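Local coordinates for cellulose-binding protein (Saccharophagus degradans, PDB 2YHG), which is probably linked to carbohydrate metabolism, this part of a longer cellulose-binding protein comprising a nucleoside hydrolase-like domain and a C-terminal domain, at residues A[51-54]-A[55-59]; A[316-319]-A[320-323]. All blocks are in the same frame, centred on the assembly; numbering follows the deposited sequence. Where two conformers were deposited one is given.

Interactions 1 and 2 meet through Arg318, whose side chain reaches from helix 308-323 to the turn after helix 42-52. Its NH1 lies 2.8 Å from Asn55 OD1, probably a hydrogen bond, and its NH2 forms a salt bridge of 2.8 Å with Glu56 OE2. Val52 CG1 also packs against Met319 SD at 3.9 Å, although the two contacts have centres about 14 Å apart. Asp320 of 316-323 binds the zinc ion together with His227; the side chain of Val52 is about 11 Å from it. A BTB molecule, probably from the crystallisation liquor, lies beside this junction, hydrogen-bonded to Arg318 NH2 and about 4 Å from the side chain of Glu56.

Interaction 1 (A[51-54]-A[55-59]); sequences LVMA and NEYDL
Leu51, on the last full turn of helix 42-52, meets Leu59 through their CD2 methyls at 4.5 Å, and Leu106 of helix 103-108 packs against both side chains. Val52 O accepts a hydrogen bond from Arg318 NH1, while the Val52 side chain packs on Phe315. Met53 meets two residues of the turn through its carbonyl. Its O takes the Glu56 N-H in a nearly straight bond of 3.0 Å (N-H...O angle 164°) and also sits at the edge of the Tyr57 ring, in its plane, 3.2 Å from CD1. This short 3-10 turn joins helix 42-52 to strand 58-64 within the beta-alpha-beta unit that begins with strand 30-35, part of the parallel sheet of the nucleoside hydrolase-like domain. The Met53 side chain runs obliquely across that of Tyr57, CB lying 4.0 Å from CE1; a bend at its last torsion (chi3 74°) brings CE to 3.9 Å from Tyr57 OH, a hydroxyl that is hydrogen-bonded to Phe248 O. Ala54 O receives the N-H of Tyr57 at 3.2 Å, with the donor well above the carbonyl plane, while the Ala54 side chain packs on Pro101.

Interaction 2 (A[316-319]-A[320-323]); sequences QARM and DWAI. With ZN (zinc ion), chain I.
Arg318 and Trp321 both set CG beside the backbone N and anti to the carbonyl carbon (chi1 -68° and -62°), which sends the two side chains off the helix side by side in the same direction. From CG to NE the arginine is extended, keeping it alongside the indole: CG stands over the face of the six-membered ring, 4.1 Å from its centroid and close to the normal, in a CH-pi contact. Farther out, NH1 approaches Trp321 CZ3 to 3.4 Å. The guanidinium is not stacked flat there; its plane is turned 56° from the ring, and Trp321 CH2 lies over one of its faces, toward the rim. The ends of both groups are held from outside: NE and NH2 of Arg318 form salt bridges with Asp314 and Glu56, respectively, and Trp321 NE1 bonds Asn331 O, with His96 and His332 stacked on the indole.

Trp321 N bonds Ala317 O at 2.9 Å, a regular i to i+4 helix bond. One residue earlier, Asp320 N bonds Gln316 O, and this same oxygen accepts a second hydrogen bond from a zinc-bound water, water 2, at 2.8 Å. Asp320 binds the zinc ion through OD1 at 2.1 Å. Asp320 OD2, 3.4 Å from the metal, instead accepts a hydrogen bond from another of the metal's waters. The O of this water 1 is 2.6 Å from Asp320 OD2 and in turn accepts a bond from Gln316 NE2. Gln316 is thus a second-shell residue that fixes two of the three coordinated waters. Near the end of helix 308-323, the arrangement is that of a six-coordinate zinc site of one monodentate carboxylate, three waters and two further atoms, one of them His227 NE2.

Interaction 1 (A[51-54]-A[55-59])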
loop_
_atom_site.group_PDB
_atom_site.type_symbol
_atom_site.label_atom_id
_atom_site.label_comp_id
_atom_site.label_asym_id
_atom_site.label_seq_id
_atom_site.Cartn_x
_atom_site.Cartn_y
_atom_site.Cartn_z
ATOM N N LEU A 51 0.885 7.730 8.669
ATOM C CA LEU A 51 0.308 7.895 10.006
ATOM C C LEU A 51 -1.104 8.453 9.980
ATOM O O LEU A 51 -1.950 7.979 10.730
ATOM C CB LEU A 51 1.238 8.691 10.899
ATOM C CG LEU A 51 2.537 7.956 11.262
ATOM C CD1 LEU A 51 3.444 8.945 11.981
ATOM C CD2 LEU A 51 2.283 6.759 12.100
ATOM N N VAL A 52 -1.378 9.431 9.136
ATOM C CA VAL A 52 -2.746 9.973 9.084
ATOM C C VAL A 52 -3.705 9.057 8.332
ATOM O O VAL A 52 -4.914 9.261 8.389
ATOM C CB VAL A 52 -2.809 11.428 8.576
ATOM C CG1 VAL A 52 -1.985 12.351 9.458
ATOM C CG2 VAL A 52 -2.442 11.549 7.095
ATOM N N MET A 53 -3.166 8.036 7.675
ATOM C CA MET A 53 -3.928 6.941 7.057
ATOM C C MET A 53 -3.974 5.692 7.949
ATOM O O MET A 53 -4.541 4.687 7.529
ATOM C CB MET A 53 -3.304 6.561 5.668
ATOM C CG MET A 53 -3.420 7.677 4.625
ATOM S SD MET A 53 -2.726 7.244 3.031
ATOM C CE MET A 53 -3.975 6.111 2.439
ATOM N N ALA A 54 -3.373 5.734 9.127
ATOM C CA ALA A 54 -3.070 4.489 9.842
ATOM C C ALA A 54 -4.306 3.755 10.346
ATOM O O ALA A 54 -4.262 2.572 10.623
ATOM C CB ALA A 54 -2.085 4.726 10.978
ATOM N N ASN A 55 -5.425 4.456 10.493
ATOM C CA ASN A 55 -6.674 3.805 10.855
ATOM C C ASN A 55 -7.129 2.768 9.817
ATOM O O ASN A 55 -7.956 1.910 10.127
ATOM C CB ASN A 55 -7.793 4.847 11.017
ATOM C CG ASN A 55 -8.192 5.443 9.684
ATOM O OD1 ASN A 55 -7.369 6.105 9.038
ATOM N ND2 ASN A 55 -9.427 5.187 9.243
ATOM N N GLU A 56 -6.617 2.846 8.592
ATOM C CA GLU A 56 -7.007 1.948 7.513
ATOM C C GLU A 56 -6.174 0.678 7.456
ATOM O O GLU A 56 -6.473 -0.173 6.609
ATOM C CB GLU A 56 -6.865 2.656 6.138
ATOM C CG GLU A 56 -7.600 3.973 6.028
ATOM C CD GLU A 56 -9.113 3.891 6.144
ATOM O OE1 GLU A 56 -9.710 2.786 5.968
ATOM O OE2 GLU A 56 -9.731 4.984 6.266
ATOM N N TYR A 57 -5.182 0.549 8.329
ATOM C CA TYR A 57 -4.188 -0.520 8.286
ATOM C C TYR A 57 -4.078 -1.164 9.656
ATOM O O TYR A 57 -4.441 -0.540 10.663
ATOM C CB TYR A 57 -2.784 0.053 7.970
ATOM C CG TYR A 57 -2.674 0.721 6.623
ATOM C CD1 TYR A 57 -3.185 1.973 6.394
ATOM C CD2 TYR A 57 -2.051 0.076 5.568
ATOM C CE1 TYR A 57 -3.040 2.600 5.185
ATOM C CE2 TYR A 57 -1.880 0.705 4.345
ATOM C CZ TYR A 57 -2.361 1.970 4.151
ATOM O OH TYR A 57 -2.203 2.658 2.978
ATOM N N ASP A 58 -3.408 -2.307 9.701
ATOM C CA ASP A 58 -2.773 -2.797 10.901
ATOM C C ASP A 58 -1.271 -2.667 10.728
ATOM O O ASP A 58 -0.591 -3.578 10.224
ATOM C CB ASP A 58 -3.193 -4.223 11.212
ATOM C CG ASP A 58 -4.562 -4.262 11.892
ATOM O OD1 ASP A 58 -4.789 -3.491 12.851
ATOM O OD2 ASP A 58 -5.427 -5.050 11.462
ATOM N N LEU A 59 -0.766 -1.499 11.095
ATOM C CA LEU A 59 0.671 -1.250 11.021
ATOM C C LEU A 59 1.333 -2.023 12.166
ATOM O O LEU A 59 0.968 -1.840 13.316
ATOM C CB LEU A 59 0.924 0.266 11.070
ATOM C CG LEU A 59 2.338 0.851 11.020
ATOM C CD1 LEU A 59 3.066 0.470 9.780
ATOM C CD2 LEU A 59 2.292 2.356 11.183
#

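Interaction 2 (A[316-319]-A[320-323])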
loop_
_atom_site.group_PDB
_atom_site.type_symbol
_atom_site.label_atom_id
_atom_site.label_comp_id
_atom_site.label_asym_id
_atom_site.label_seq_id
_atom_site.Cartn_x
_atom_site.Cartn_y
_atom_site.Cartn_z
ATOM N N GLN A 316 -5.317 15.465 1.897
ATOM C CA GLN A 316 -5.813 16.800 2.289
ATOM C C GLN A 316 -6.821 16.687 3.424
ATOM O O GLN A 316 -6.718 17.399 4.439
ATOM C CB GLN A 316 -6.376 17.519 1.086
ATOM C CG GLN A 316 -7.001 18.852 1.424
ATOM C CD GLN A 316 -7.700 19.541 0.281
ATOM O OE1 GLN A 316 -7.501 19.234 -0.890
ATOM N NE2 GLN A 316 -8.540 20.514 0.626
ATOM N N ALA A 317 -7.833 15.834 3.265
ATOM C CA ALA A 317 -8.856 15.676 4.291
ATOM C C ALA A 317 -8.269 15.142 5.566
ATOM O O ALA A 317 -8.648 15.595 6.652
ATOM C CB ALA A 317 -9.967 14.764 3.796
ATOM N N ARG A 318 -7.333 14.188 5.475
ATOM C CA ARG A 318 -6.770 13.617 6.694
ATOM C C ARG A 318 -5.916 14.615 7.481
ATOM O O ARG A 318 -5.870 14.538 8.705
ATOM C CB ARG A 318 -6.011 12.337 6.367
ATOM C CG ARG A 318 -6.905 11.219 5.918
ATOM C CD ARG A 318 -6.120 10.056 5.356
ATOM N NE ARG A 318 -6.966 8.951 4.922
ATOM C CZ ARG A 318 -7.535 8.075 5.722
ATOM N NH1 ARG A 318 -7.243 8.033 7.007
ATOM N NH2 ARG A 318 -8.381 7.204 5.204
ATOM N N MET A 319 -5.256 15.535 6.799
ATOM C CA MET A 319 -4.567 16.596 7.509
ATOM C C MET A 319 -5.534 17.583 8.154
ATOM O O MET A 319 -5.204 18.194 9.174
ATOM C CB MET A 319 -3.581 17.317 6.610
ATOM C CG MET A 319 -2.409 16.440 6.173
ATOM S SD MET A 319 -1.468 15.674 7.515
ATOM C CE MET A 319 -0.868 17.125 8.340
ATOM N N ASP A 320 -6.747 17.705 7.622
ATOM C CA ASP A 320 -7.827 18.385 8.331
ATOM C C ASP A 320 -8.240 17.629 9.567
ATOM O O ASP A 320 -8.442 18.250 10.615
ATOM C CB ASP A 320 -9.008 18.612 7.398
ATOM C CG ASP A 320 -8.668 19.509 6.222
ATOM O OD1 ASP A 320 -7.623 20.235 6.277
ATOM O OD2 ASP A 320 -9.455 19.506 5.240
ATOM N N TRP A 321 -8.381 16.313 9.471
ATOM C CA TRP A 321 -8.655 15.519 10.650
ATOM C C TRP A 321 -7.652 15.831 11.753
ATOM O O TRP A 321 -8.000 15.897 12.928
ATOM C CB TRP A 321 -8.628 14.025 10.364
ATOM C CG TRP A 321 -9.612 13.492 9.416
ATOM C CD1 TRP A 321 -10.515 14.168 8.659
ATOM C CD2 TRP A 321 -9.711 12.128 9.031
ATOM N NE1 TRP A 321 -11.177 13.308 7.833
ATOM C CE2 TRP A 321 -10.710 12.043 8.041
ATOM C CE3 TRP A 321 -9.071 10.974 9.450
ATOM C CZ2 TRP A 321 -11.107 10.826 7.471
ATOM C CZ3 TRP A 321 -9.465 9.757 8.890
ATOM C CH2 TRP A 321 -10.460 9.698 7.921
ATOM N N ALA A 322 -6.379 15.949 11.374
ATOM C CA ALA A 322 -5.305 16.133 12.332
ATOM C C ALA A 322 -5.430 17.425 13.136
ATOM O O ALA A 322 -4.964 17.475 14.265
ATOM C CB ALA A 322 -3.955 16.098 11.612
ATOM N N ILE A 323 -6.027 18.453 12.538
ATOM C CA ILE A 323 -6.110 19.749 13.201
ATOM C C ILE A 323 -7.501 20.178 13.665
ATOM O O ILE A 323 -7.621 21.193 14.325
ATOM C CB ILE A 323 -5.465 20.860 12.354
ATOM C CG1 ILE A 323 -6.259 21.153 11.099
ATOM C CG2 ILE A 323 -3.989 20.549 12.063
ATOM C CD1 ILE A 323 -5.800 22.384 10.386
HETATM ZN ZN ZN I . -6.749 21.534 4.940
HETATM O O HOH W 1 -8.358 21.205 3.606
HETATM O O HOH W 2 -5.646 19.953 4.148
HETATM O O HOH W 3 -6.088 22.842 3.485
#